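Long-range contacts in gram-negative insecticidal protein (Chromobacterium piscinae, PDB 6FBM), which is an insecticidal toxin of the MACPF and beta-tripod families and probably acts, like many MACPF proteins, by forming pores in target-cell membranes: residues T17-G22 with Y170-A175; E118-S123 with S187-M192; G240-M245 with L267-L272; R391-A396 with T461-D466; Y415-D420 with Y437-Q442. All blocks are in the same frame, centred on the assembly; numbering follows the deposited sequence.

Contact 1. Residues T17-G22 with Y170-A175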
# COMPACT_ATOMS: atom_id res chain seq x y z
N THR A 17 2.11 5.65 -25.85
CA THR A 17 2.91 6.88 -25.84
C THR A 17 4.08 6.79 -26.77
O THR A 17 4.67 7.81 -27.09
CB THR A 17 3.48 7.21 -24.45
OG1 THR A 17 4.31 6.12 -24.02
CG2 THR A 17 2.36 7.46 -23.43
N SER A 18 4.45 5.57 -27.17
CA SER A 18 5.53 5.39 -28.14
C SER A 18 5.09 5.54 -29.58
O SER A 18 5.92 5.76 -30.44
CB SER A 18 6.16 4.02 -27.96
OG SER A 18 6.65 3.90 -26.66
N MET A 19 3.79 5.43 -29.84
CA MET A 19 3.30 5.39 -31.20
C MET A 19 3.35 6.77 -31.85
O MET A 19 3.04 7.80 -31.23
CB MET A 19 1.90 4.82 -31.25
CG MET A 19 1.81 3.39 -30.72
SD MET A 19 3.07 2.24 -31.34
CE MET A 19 2.52 2.07 -33.06
N GLY A 20 3.83 6.80 -33.09
CA GLY A 20 3.90 8.03 -33.81
C GLY A 20 4.97 8.98 -33.33
O GLY A 20 4.93 10.16 -33.65
N MET A 21 5.92 8.47 -32.56
CA MET A 21 7.03 9.28 -32.09
C MET A 21 8.12 9.13 -33.10
O MET A 21 8.30 8.04 -33.67
CB MET A 21 7.60 8.75 -30.78
CG MET A 21 6.85 9.01 -29.50
SD MET A 21 6.39 10.75 -29.20
CE MET A 21 4.69 10.59 -29.68
N GLY A 22 8.89 10.21 -33.28
CA GLY A 22 10.18 10.10 -33.94
C GLY A 22 11.10 9.10 -33.26
O GLY A 22 11.02 8.89 -32.05
N TYR A 170 12.64 8.96 -39.12
CA TYR A 170 11.64 7.91 -39.12
C TYR A 170 10.82 8.02 -37.86
O TYR A 170 11.30 8.54 -36.87
CB TYR A 170 12.31 6.55 -39.17
CG TYR A 170 12.77 6.15 -40.54
CD1 TYR A 170 13.93 6.67 -41.10
CD2 TYR A 170 12.03 5.26 -41.28
CE1 TYR A 170 14.34 6.30 -42.36
CE2 TYR A 170 12.43 4.88 -42.56
CZ TYR A 170 13.58 5.39 -43.09
OH TYR A 170 13.94 4.99 -44.34
N TYR A 171 9.60 7.50 -37.91
CA TYR A 171 8.73 7.45 -36.75
C TYR A 171 8.22 6.04 -36.52
O TYR A 171 8.25 5.19 -37.41
CB TYR A 171 7.57 8.44 -36.92
CG TYR A 171 6.62 8.09 -38.03
CD1 TYR A 171 5.53 7.26 -37.80
CD2 TYR A 171 6.81 8.56 -39.33
CE1 TYR A 171 4.64 6.92 -38.83
CE2 TYR A 171 5.96 8.21 -40.36
CZ TYR A 171 4.86 7.41 -40.11
OH TYR A 171 4.01 7.06 -41.11
N ILE A 172 7.71 5.81 -35.31
CA ILE A 172 7.19 4.51 -34.93
C ILE A 172 5.79 4.36 -35.48
O ILE A 172 4.86 5.02 -35.03
CB ILE A 172 7.13 4.35 -33.39
CG1 ILE A 172 8.52 4.49 -32.74
CG2 ILE A 172 6.48 3.02 -33.02
CD1 ILE A 172 9.51 3.39 -33.11
N SER A 173 5.64 3.48 -36.45
CA SER A 173 4.34 3.20 -37.07
C SER A 173 3.71 1.93 -36.56
O SER A 173 2.49 1.80 -36.57
CB SER A 173 4.51 3.11 -38.57
OG SER A 173 3.26 3.02 -39.19
N GLU A 174 4.54 0.98 -36.15
CA GLU A 174 4.07 -0.28 -35.62
C GLU A 174 5.09 -0.76 -34.59
O GLU A 174 6.30 -0.67 -34.81
CB GLU A 174 3.93 -1.28 -36.75
CG GLU A 174 3.12 -2.51 -36.43
CD GLU A 174 3.04 -3.42 -37.66
OE1 GLU A 174 4.08 -4.01 -38.00
OE2 GLU A 174 1.96 -3.53 -38.29
N ALA A 175 4.63 -1.28 -33.46
CA ALA A 175 5.56 -1.79 -32.45
C ALA A 175 4.98 -2.94 -31.66
O ALA A 175 3.78 -2.99 -31.38
CB ALA A 175 5.94 -0.67 -31.50
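Met19 reaches across to the side chain of Ile172 and the backbone of 173-175, and its side chain can be followed atom by atom. CB and CG lead off with CG anti to the carbonyl carbon (chi1 -61°), and the chain bends again at chi2 and chi3. SD then lies 3.9 Å from CG2 of Ile172, with CB of Ala175 on strand 174-175 only slightly farther off. The methyl CE ends beside the peptide at Ser173, 3.5 Å from Ser173 O. An unbranched, flexible thioether suits this place because its bends carry sulfur past Ile172, whose side chain it crosses at about a right angle, and on to the peptide beyond. Ile172 itself points at the 17-22 segment, and its CB rests 3.5 Å from Ser18 O.

Two backbone bonds flank this apolar patch. Gly20 N donates to Ile172 O at 2.8 Å, the donor lying in the carbonyl plane, and Ile172 N donates to Met21 O at 2.8 Å. Gly20 follows naturally from the type II turn of Ser18-Met21, whose third position has positive phi. Beyond it Gly22 forms an antiparallel non-hydrogen-bonded pair with Tyr171, whose ring turns off to meet Phe41 edge-to-face. Leu35 and Leu272 close round Ile172. A tight turn feeding a short antiparallel strand thus adds the N-terminal segment to strand 170-177 in the sheet of the MACPF domain.

Contact 2. Residues E118-S123 with S187-M192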
# COMPACT_ATOMS: atom_id res chain seq x y z
N GLU A 118 38.74 -11.70 -34.63
CA GLU A 118 38.53 -13.06 -34.08
C GLU A 118 37.49 -13.16 -32.94
O GLU A 118 37.48 -14.15 -32.18
CB GLU A 118 39.86 -13.67 -33.56
CG GLU A 118 41.06 -13.62 -34.49
CD GLU A 118 40.90 -14.45 -35.74
OE1 GLU A 118 39.87 -15.16 -35.91
OE2 GLU A 118 41.84 -14.36 -36.56
N ILE A 119 36.62 -12.15 -32.83
CA ILE A 119 35.52 -12.14 -31.87
C ILE A 119 34.27 -12.44 -32.68
O ILE A 119 34.07 -11.93 -33.81
CB ILE A 119 35.36 -10.79 -31.19
CG1 ILE A 119 36.65 -10.39 -30.46
CG2 ILE A 119 34.17 -10.78 -30.24
CD1 ILE A 119 36.99 -11.20 -29.25
N THR A 120 33.42 -13.29 -32.11
CA THR A 120 32.10 -13.52 -32.67
C THR A 120 31.10 -12.71 -31.84
O THR A 120 31.08 -12.79 -30.59
CB THR A 120 31.74 -15.00 -32.68
OG1 THR A 120 32.72 -15.71 -33.47
CG2 THR A 120 30.35 -15.21 -33.29
N TYR A 121 30.27 -11.96 -32.55
CA TYR A 121 29.30 -11.08 -31.97
C TYR A 121 27.94 -11.77 -32.10
O TYR A 121 27.53 -12.11 -33.22
CB TYR A 121 29.31 -9.74 -32.72
CG TYR A 121 30.68 -9.11 -32.75
CD1 TYR A 121 31.17 -8.44 -31.64
CD2 TYR A 121 31.50 -9.23 -33.86
CE1 TYR A 121 32.43 -7.88 -31.65
CE2 TYR A 121 32.77 -8.68 -33.89
CZ TYR A 121 33.23 -8.00 -32.77
OH TYR A 121 34.50 -7.45 -32.77
N SER A 122 27.26 -12.00 -30.97
CA SER A 122 25.93 -12.58 -31.01
C SER A 122 24.97 -11.73 -30.20
O SER A 122 25.30 -11.28 -29.09
CB SER A 122 25.93 -14.02 -30.49
OG SER A 122 26.45 -14.09 -29.16
N SER A 123 23.78 -11.53 -30.74
CA SER A 123 22.65 -11.01 -29.99
C SER A 123 21.58 -12.07 -30.01
O SER A 123 21.05 -12.39 -31.07
CB SER A 123 22.14 -9.72 -30.61
OG SER A 123 20.85 -9.36 -30.11
N SER A 187 32.25 -13.46 -28.22
CA SER A 187 32.84 -14.76 -27.97
C SER A 187 34.19 -14.86 -28.69
O SER A 187 34.32 -14.45 -29.86
CB SER A 187 31.91 -15.86 -28.46
OG SER A 187 30.74 -15.94 -27.69
N LYS A 188 35.17 -15.41 -27.98
CA LYS A 188 36.45 -15.77 -28.54
C LYS A 188 36.32 -17.24 -28.96
O LYS A 188 36.66 -18.14 -28.18
CB LYS A 188 37.52 -15.58 -27.46
CG LYS A 188 38.05 -14.13 -27.46
CD LYS A 188 38.53 -13.49 -26.16
CE LYS A 188 39.08 -14.44 -25.12
NZ LYS A 188 39.96 -13.69 -24.16
N THR A 189 35.81 -17.49 -30.16
CA THR A 189 35.46 -18.87 -30.54
C THR A 189 36.67 -19.80 -30.69
O THR A 189 36.57 -20.99 -30.47
CB THR A 189 34.63 -18.98 -31.86
OG1 THR A 189 35.31 -18.36 -32.94
CG2 THR A 189 33.29 -18.34 -31.74
N LEU A 190 37.82 -19.23 -31.04
CA LEU A 190 39.05 -19.98 -31.20
C LEU A 190 39.52 -20.61 -29.88
O LEU A 190 40.35 -21.52 -29.90
CB LEU A 190 40.16 -19.12 -31.80
CG LEU A 190 39.87 -18.33 -33.07
CD1 LEU A 190 41.09 -17.54 -33.50
CD2 LEU A 190 39.28 -19.20 -34.17
N LYS A 191 38.99 -20.16 -28.75
CA LYS A 191 39.24 -20.80 -27.45
C LYS A 191 38.17 -21.80 -27.02
O LYS A 191 38.15 -22.20 -25.87
CB LYS A 191 39.40 -19.72 -26.37
CG LYS A 191 40.46 -18.68 -26.69
CD LYS A 191 40.86 -17.87 -25.47
CE LYS A 191 41.78 -18.61 -24.52
NZ LYS A 191 41.61 -18.01 -23.16
N MET A 192 37.33 -22.26 -27.95
CA MET A 192 35.99 -22.76 -27.58
C MET A 192 35.52 -24.13 -28.14
O MET A 192 34.32 -24.30 -28.38
CB MET A 192 34.98 -21.67 -27.97
CG MET A 192 34.17 -21.06 -26.86
SD MET A 192 32.83 -20.09 -27.56
CE MET A 192 31.70 -21.37 -28.08
O HOH W 1 38.57 -16.18 -30.88
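Thr120 and Thr189 cross at about a right angle, and the methyl CG2 of Thr189 comes to 3.2 Å from OG1 of Thr120. In Thr189 the hydroxyl takes the place between the backbone N and the carbonyl carbon (chi1 57°), which leaves CG2 anti to the carbonyl carbon. Both threonines also pack on Leu198 of helix 198-209, and their short branched side chains suit so close a crossing. Ile119 and Lys188 instead lie side by side and point the same way, CD1 of Ile119 3.6 Å from CG of Lys188; this aliphatic part of the lysine packs while its NZ is bonded to Asp379 O.

The backbone here is the end of an antiparallel ladder in the MACPF sheet, where strand 120-134 meets strand 179-187. Thr120 N gives to Ser187 O and Ser187 N to Thr120 O, both at 2.7 Å and nearly straight, and Ser187 OG is taken up by Ser232.

Past this pair the chains part, and a water spans the gap, donating to Glu118 O at 2.6 Å and accepting from Leu190 N at 3.1 Å. Alongside, Glu118 and Leu190 cross obliquely: the glutamate, bent at chi2, curls past CD1 of Leu190, with OE1 of Glu118 nearest at 3.6 Å from that CD1, while OE2 turns to Ser443.

Contact 3. Residues G240-M245 with L267-L272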
# COMPACT_ATOMS: atom_id res chain seq x y z
N GLY A 240 11.75 -3.18 -21.35
CA GLY A 240 10.43 -3.43 -20.80
C GLY A 240 10.58 -4.46 -19.71
O GLY A 240 11.61 -5.07 -19.55
N GLY A 241 9.52 -4.67 -18.95
CA GLY A 241 9.57 -5.58 -17.81
C GLY A 241 10.07 -4.91 -16.56
O GLY A 241 10.50 -3.74 -16.57
N LYS A 242 9.94 -5.62 -15.45
CA LYS A 242 10.39 -5.12 -14.15
C LYS A 242 11.88 -4.76 -14.22
O LYS A 242 12.68 -5.57 -14.72
CB LYS A 242 10.18 -6.18 -13.08
CG LYS A 242 10.37 -5.69 -11.68
CD LYS A 242 10.05 -6.72 -10.63
CE LYS A 242 9.80 -6.02 -9.28
NZ LYS A 242 10.35 -6.61 -8.01
N PRO A 243 12.25 -3.54 -13.78
CA PRO A 243 13.65 -3.14 -13.90
C PRO A 243 14.53 -3.79 -12.84
O PRO A 243 14.03 -4.29 -11.83
CB PRO A 243 13.59 -1.62 -13.71
CG PRO A 243 12.41 -1.39 -12.83
CD PRO A 243 11.43 -2.50 -13.14
N GLY A 244 15.83 -3.81 -13.09
CA GLY A 244 16.82 -4.34 -12.16
C GLY A 244 16.78 -5.84 -11.97
O GLY A 244 17.23 -6.34 -10.94
N MET A 245 16.27 -6.56 -12.97
CA MET A 245 16.23 -8.01 -12.90
C MET A 245 17.36 -8.68 -13.64
O MET A 245 17.60 -9.85 -13.42
CB MET A 245 14.90 -8.52 -13.43
CG MET A 245 13.70 -7.98 -12.68
SD MET A 245 13.74 -8.50 -10.95
CE MET A 245 13.08 -10.12 -11.11
N LEU A 267 3.07 -7.59 -17.97
CA LEU A 267 1.85 -6.82 -18.14
C LEU A 267 1.85 -5.47 -17.47
O LEU A 267 1.25 -4.52 -17.96
CB LEU A 267 0.62 -7.61 -17.73
CG LEU A 267 -0.75 -7.09 -18.27
CD1 LEU A 267 -0.80 -6.89 -19.78
CD2 LEU A 267 -1.84 -8.04 -17.83
N ASP A 268 2.54 -5.37 -16.36
CA ASP A 268 2.59 -4.14 -15.57
C ASP A 268 3.74 -3.25 -16.02
O ASP A 268 3.76 -2.06 -15.71
CB ASP A 268 2.73 -4.45 -14.07
CG ASP A 268 1.70 -5.46 -13.56
OD1 ASP A 268 0.53 -5.16 -13.75
OD2 ASP A 268 2.02 -6.52 -12.98
N TYR A 269 4.70 -3.81 -16.74
CA TYR A 269 5.87 -3.05 -17.16
C TYR A 269 6.10 -3.06 -18.65
O TYR A 269 7.21 -2.83 -19.09
CB TYR A 269 7.09 -3.65 -16.48
CG TYR A 269 7.10 -3.46 -15.00
CD1 TYR A 269 7.63 -2.29 -14.46
CD2 TYR A 269 6.60 -4.43 -14.14
CE1 TYR A 269 7.70 -2.11 -13.10
CE2 TYR A 269 6.64 -4.25 -12.77
CZ TYR A 269 7.21 -3.09 -12.26
OH TYR A 269 7.30 -2.90 -10.89
N ALA A 270 5.06 -3.36 -19.43
CA ALA A 270 5.20 -3.49 -20.88
C ALA A 270 5.58 -2.17 -21.53
O ALA A 270 5.08 -1.13 -21.13
CB ALA A 270 3.92 -4.02 -21.49
N THR A 271 6.49 -2.25 -22.49
CA THR A 271 6.87 -1.12 -23.33
C THR A 271 7.08 -1.60 -24.75
O THR A 271 7.06 -2.78 -25.02
CB THR A 271 8.17 -0.42 -22.90
OG1 THR A 271 9.27 -1.31 -23.09
CG2 THR A 271 8.10 -0.02 -21.42
N LEU A 272 7.24 -0.66 -25.66
CA LEU A 272 7.71 -0.93 -26.99
C LEU A 272 9.01 -1.67 -26.76
O LEU A 272 9.82 -1.24 -25.97
CB LEU A 272 7.94 0.37 -27.75
CG LEU A 272 8.67 0.32 -29.10
CD1 LEU A 272 8.19 1.46 -29.99
CD2 LEU A 272 10.15 0.45 -28.95
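Lys242 lies over the ring of Tyr269, its CA 3.8 Å from the ring centroid and only 10° off the normal, a CH-pi contact over the centre of the face. In Lys242 CG is anti to the backbone N (chi1 -170°), and the two side chains run side by side in the same direction; CB of Lys242 approaches CE2 of Tyr269 at 4.0 Å. A lysine is apt here, since its aliphatic part packs on the ring and its ammonium end leads away. Pro243 crosses the same ring at about a right angle, its CD 3.8 Å from CE1 of Tyr269.

The contact joins the loop after strand 232-239 to the junction between helix 255-269 and strand 271-274 in the MACPF domain. Gly241 N donates to Tyr269 O at 3.0 Å from above the carbonyl plane.

Gly240 and Gly241 both have positive phi, which glycine accepts readily. With no side chain, Gly240 lets its CA come 3.3 Å from OG1 of Thr271. That OG1 stands between the backbone N and the carbonyl carbon (chi1 67°) and donates to Leu272 O. Gly45 of a second subunit packs on Tyr269.

Contact 4. Residues R391-A396 with T461-D466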
# COMPACT_ATOMS: atom_id res chain seq x y z
N ARG A 391 56.12 -37.65 -38.81
CA ARG A 391 57.38 -37.66 -39.51
C ARG A 391 57.22 -37.38 -40.98
O ARG A 391 56.50 -38.06 -41.67
CB ARG A 391 58.09 -38.98 -39.35
CG ARG A 391 58.67 -39.20 -37.98
CD ARG A 391 59.89 -40.13 -38.03
NE ARG A 391 59.86 -41.10 -36.95
CZ ARG A 391 59.11 -42.20 -36.93
NH1 ARG A 391 58.27 -42.48 -37.92
NH2 ARG A 391 59.16 -43.01 -35.88
N VAL A 392 57.91 -36.35 -41.45
CA VAL A 392 58.04 -36.11 -42.85
C VAL A 392 59.08 -37.11 -43.39
O VAL A 392 58.95 -37.58 -44.53
CB VAL A 392 58.47 -34.65 -43.13
CG1 VAL A 392 58.60 -34.39 -44.63
CG2 VAL A 392 57.46 -33.70 -42.58
N TRP A 393 60.08 -37.42 -42.56
CA TRP A 393 61.24 -38.19 -42.98
C TRP A 393 62.01 -38.69 -41.78
O TRP A 393 62.07 -38.02 -40.76
CB TRP A 393 62.17 -37.28 -43.79
CG TRP A 393 63.52 -37.84 -44.10
CD1 TRP A 393 63.86 -38.62 -45.17
CD2 TRP A 393 64.72 -37.66 -43.34
NE1 TRP A 393 65.19 -38.94 -45.12
CE2 TRP A 393 65.75 -38.36 -44.01
CE3 TRP A 393 65.03 -36.97 -42.17
CZ2 TRP A 393 67.06 -38.40 -43.53
CZ3 TRP A 393 66.33 -37.02 -41.70
CH2 TRP A 393 67.33 -37.72 -42.38
N ASP A 394 62.63 -39.86 -41.94
CA ASP A 394 63.67 -40.34 -41.04
C ASP A 394 64.80 -41.03 -41.82
O ASP A 394 64.67 -41.23 -43.02
CB ASP A 394 63.08 -41.24 -39.94
CG ASP A 394 62.24 -42.36 -40.48
OD1 ASP A 394 62.78 -43.33 -41.02
OD2 ASP A 394 61.02 -42.29 -40.36
N ASP A 395 65.89 -41.38 -41.11
CA ASP A 395 67.10 -41.99 -41.72
C ASP A 395 67.09 -43.53 -41.73
O ASP A 395 68.16 -44.14 -41.82
CB ASP A 395 68.38 -41.47 -41.04
CG ASP A 395 68.72 -42.22 -39.74
OD1 ASP A 395 67.81 -42.47 -38.92
OD2 ASP A 395 69.90 -42.57 -39.55
N ALA A 396 65.92 -44.15 -41.63
CA ALA A 396 65.81 -45.62 -41.70
C ALA A 396 66.41 -46.09 -43.01
O ALA A 396 66.05 -45.56 -44.08
CB ALA A 396 64.36 -46.06 -41.58
N THR A 461 73.11 -39.80 -47.30
CA THR A 461 72.79 -40.58 -46.08
C THR A 461 72.51 -42.06 -46.38
O THR A 461 72.86 -42.96 -45.61
CB THR A 461 71.64 -39.91 -45.28
OG1 THR A 461 71.65 -40.33 -43.91
CG2 THR A 461 70.30 -40.22 -45.89
N GLY A 462 71.87 -42.30 -47.54
CA GLY A 462 71.45 -43.64 -47.95
C GLY A 462 70.23 -44.13 -47.21
O GLY A 462 70.18 -45.29 -46.82
N ALA A 463 69.24 -43.27 -47.03
CA ALA A 463 68.01 -43.62 -46.34
C ALA A 463 67.00 -43.87 -47.42
O ALA A 463 67.02 -43.17 -48.43
CB ALA A 463 67.54 -42.50 -45.43
N ARG A 464 66.11 -44.85 -47.19
CA ARG A 464 65.08 -45.23 -48.18
C ARG A 464 64.28 -44.01 -48.58
O ARG A 464 64.11 -43.71 -49.77
CB ARG A 464 64.11 -46.28 -47.63
CG ARG A 464 64.79 -47.49 -47.02
CD ARG A 464 63.98 -48.75 -47.06
NE ARG A 464 64.85 -49.85 -46.61
CZ ARG A 464 65.13 -50.14 -45.34
NH1 ARG A 464 64.60 -49.42 -44.33
NH2 ARG A 464 65.94 -51.15 -45.06
N LYS A 465 63.81 -43.31 -47.53
CA LYS A 465 63.02 -42.10 -47.70
C LYS A 465 63.95 -40.93 -47.92
O LYS A 465 65.12 -40.96 -47.51
CB LYS A 465 62.13 -41.84 -46.49
CG LYS A 465 61.28 -43.02 -46.04
CD LYS A 465 60.38 -42.66 -44.91
CE LYS A 465 60.26 -43.78 -43.85
NZ LYS A 465 58.92 -43.64 -43.22
N ASP A 466 63.42 -39.91 -48.56
CA ASP A 466 64.17 -38.72 -48.90
C ASP A 466 63.49 -37.49 -48.30
O ASP A 466 62.29 -37.49 -48.02
CB ASP A 466 64.23 -38.57 -50.42
CG ASP A 466 64.93 -39.73 -51.12
OD1 ASP A 466 65.72 -40.49 -50.46
OD2 ASP A 466 64.71 -39.84 -52.34
O HOH W 2 64.25 -43.57 -44.48
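Ala396 O is gripped by two donors: a water at 2.7 Å and the backbone N of Arg464, 3.2 Å away in the carbonyl plane. The same water donates to Asp394 O at 2.8 Å and accepts from Lys465 N, so one molecule ties three backbone groups across the two segments.

Trp393 adds a side-chain bond. Its CG is anti to the backbone N (chi1 170°), and NE1 gives to Lys465 O at 3.1 Å; the oxygen lies near the indole plane, but the donor stands 66° out of the carbonyl plane and the N-H...O angle is 137°, so the bond is far from straight. NE1 also has a weak bond to Asp458. A tryptophan suits this buried place, combining a broad apolar surface with one donor at its rim. Ala463 packs nearby, its small CB 3.8 Å from Asp395 CA.

Nearer the solvent Lys465 slants across Asp394 and forms a long salt bridge, NZ to OD2 3.8 Å; Arg391 pairs with OD2 at a distance too, by charge alone. Asp394 OD1 meanwhile accepts from Ala396 N with its anti lone pair. This Asx turn follows a classic beta bulge of Val392 and Trp393 opposite Cys406; both are consistent with a strand that turns a corner at 392 and ends against the 461-466 loop of the Vps62-like region.

Contact 5. Residues Y415-D420 with Y437-Q442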
# COMPACT_ATOMS: atom_id res chain seq x y z
N TYR A 415 43.93 -24.76 -37.56
CA TYR A 415 45.24 -24.12 -37.42
C TYR A 415 46.28 -24.68 -38.42
O TYR A 415 46.02 -25.64 -39.12
CB TYR A 415 45.73 -24.26 -35.99
CG TYR A 415 44.84 -23.62 -34.98
CD1 TYR A 415 43.61 -24.19 -34.64
CD2 TYR A 415 45.22 -22.43 -34.33
CE1 TYR A 415 42.78 -23.59 -33.71
CE2 TYR A 415 44.39 -21.83 -33.38
CZ TYR A 415 43.18 -22.41 -33.08
OH TYR A 415 42.39 -21.82 -32.15
N ARG A 416 47.43 -24.02 -38.48
CA ARG A 416 48.50 -24.39 -39.41
C ARG A 416 49.84 -24.26 -38.74
O ARG A 416 50.03 -23.39 -37.91
CB ARG A 416 48.52 -23.43 -40.60
CG ARG A 416 47.24 -23.33 -41.39
CD ARG A 416 47.08 -24.53 -42.29
NE ARG A 416 45.86 -24.36 -43.05
CZ ARG A 416 44.63 -24.63 -42.62
NH1 ARG A 416 44.42 -25.15 -41.43
NH2 ARG A 416 43.61 -24.36 -43.42
N ALA A 417 50.78 -25.12 -39.13
CA ALA A 417 52.16 -25.00 -38.67
C ALA A 417 52.96 -24.16 -39.68
O ALA A 417 52.68 -24.17 -40.87
CB ALA A 417 52.78 -26.37 -38.50
N LEU A 418 53.92 -23.40 -39.17
CA LEU A 418 54.72 -22.49 -39.99
C LEU A 418 56.11 -23.03 -40.32
O LEU A 418 56.74 -22.56 -41.27
CB LEU A 418 54.86 -21.15 -39.31
CG LEU A 418 53.55 -20.47 -38.87
CD1 LEU A 418 53.83 -19.03 -38.47
CD2 LEU A 418 52.49 -20.52 -39.98
N GLY A 419 56.57 -24.04 -39.58
CA GLY A 419 57.85 -24.66 -39.85
C GLY A 419 58.03 -26.01 -39.21
O GLY A 419 57.48 -26.27 -38.15
N ASP A 420 58.83 -26.85 -39.86
CA ASP A 420 59.15 -28.16 -39.32
C ASP A 420 60.29 -28.09 -38.34
O ASP A 420 60.95 -27.07 -38.22
CB ASP A 420 59.45 -29.14 -40.45
CG ASP A 420 58.23 -29.43 -41.31
OD1 ASP A 420 57.10 -29.30 -40.84
OD2 ASP A 420 58.42 -29.80 -42.48
N TYR A 437 55.96 -24.56 -28.62
CA TYR A 437 55.59 -24.59 -30.04
C TYR A 437 54.09 -24.45 -30.19
O TYR A 437 53.31 -25.11 -29.48
CB TYR A 437 56.05 -25.88 -30.72
CG TYR A 437 55.94 -25.86 -32.23
CD1 TYR A 437 54.74 -26.15 -32.86
CD2 TYR A 437 57.04 -25.55 -33.03
CE1 TYR A 437 54.64 -26.12 -34.25
CE2 TYR A 437 56.95 -25.55 -34.42
CZ TYR A 437 55.75 -25.85 -35.02
OH TYR A 437 55.65 -25.84 -36.39
N VAL A 438 53.68 -23.61 -31.14
CA VAL A 438 52.29 -23.43 -31.45
C VAL A 438 52.06 -23.41 -32.94
O VAL A 438 52.97 -23.11 -33.73
CB VAL A 438 51.71 -22.12 -30.85
CG1 VAL A 438 51.78 -22.18 -29.34
CG2 VAL A 438 52.44 -20.89 -31.38
N CYS A 439 50.82 -23.74 -33.29
CA CYS A 439 50.29 -23.49 -34.62
C CYS A 439 49.51 -22.21 -34.57
O CYS A 439 49.14 -21.73 -33.50
CB CYS A 439 49.40 -24.66 -35.03
SG CYS A 439 50.30 -26.19 -35.07
N VAL A 440 49.23 -21.68 -35.75
CA VAL A 440 48.62 -20.38 -35.91
C VAL A 440 47.30 -20.61 -36.61
O VAL A 440 47.22 -21.46 -37.48
CB VAL A 440 49.53 -19.47 -36.75
CG1 VAL A 440 48.91 -18.06 -36.91
CG2 VAL A 440 50.90 -19.35 -36.07
N HIS A 441 46.26 -19.87 -36.21
CA HIS A 441 44.95 -20.07 -36.80
C HIS A 441 44.97 -19.67 -38.28
O HIS A 441 45.60 -18.68 -38.65
CB HIS A 441 43.84 -19.30 -36.05
CG HIS A 441 42.46 -19.71 -36.46
ND1 HIS A 441 41.68 -18.94 -37.30
CD2 HIS A 441 41.72 -20.80 -36.15
CE1 HIS A 441 40.52 -19.55 -37.51
NE2 HIS A 441 40.53 -20.69 -36.84
N GLN A 442 44.32 -20.52 -39.09
CA GLN A 442 44.03 -20.34 -40.52
C GLN A 442 43.83 -18.88 -40.97
O GLN A 442 44.44 -18.42 -41.93
CB GLN A 442 42.76 -21.17 -40.82
CG GLN A 442 42.00 -20.96 -42.13
CD GLN A 442 41.00 -22.09 -42.39
OE1 GLN A 442 40.48 -22.71 -41.44
NE2 GLN A 442 40.74 -22.38 -43.69
O HOH W 3 53.86 -23.17 -36.28
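Tyr437 OH donates to Gly419 O at 2.6 Å, the hydroxyl lying in the carbonyl plane of Gly419 and the acceptor oxygen at the edge of the Tyr437 ring. A tyrosine serves well here, since its long ring carries a donor across to the backbone where the two chains have spread apart. Water fills the same gap: it accepts from Leu418 N at 2.9 Å, donates to Val438 O at 2.7 Å and has a weak bond to the Tyr437 hydroxyl.

Farther along, the chains pair as antiparallel strands. Arg416 N donates to Val440 O at 2.8 Å, and Val440 N returns a nearly straight bond to Arg416 O. The Arg416 chain bends at chi2, and NH1 donates to Tyr415 O, with Gln442 CB over one face of the guanidinium.

Round this ladder lies the packing. His441, with CG anti to the backbone N (chi1 -168°), turns its edge to the face of Tyr415; CD2 stands over the centre of that ring, centroids are 4.9 Å apart and the planes meet at 82°. Tyr415 OH bonds to Gly381 O and His441 ND1 to Ser443, which would help fix both rings. CB of Tyr415 rests 3.8 Å from CB of Cys439, while Leu418 and Val440 cross at about a right angle, CD1 against CG2. The chemistry implies a largely buried joint in which backbone polar groups are met by strand partners, a phenol or water, while aromatic and aliphatic side chains pack round it.

Contacts 1, 2 and 3 reach the large sheet of the MACPF domain; contacts 4 and 5 lie in the Vps62-like region. Contacts 1, 2 and 5 rest on antiparallel pairing; 1 and 5 are buried, 2 partly so. Contact 3 is at the surface with a single backbone bond and a CH-pi contact. Contact 4, partly buried, alone adds salt bridges between its segments. Leu272 of contact 3 packs on Ile172 and Ala175 of contact 1. Leu190 of contact 2 meets Tyr415 and His441 of contact 5, linking the two regions. Contact 5 is nested within the loop closed by contact 4, whereas contacts 1 and 4 lie about 76 Å apart between centres.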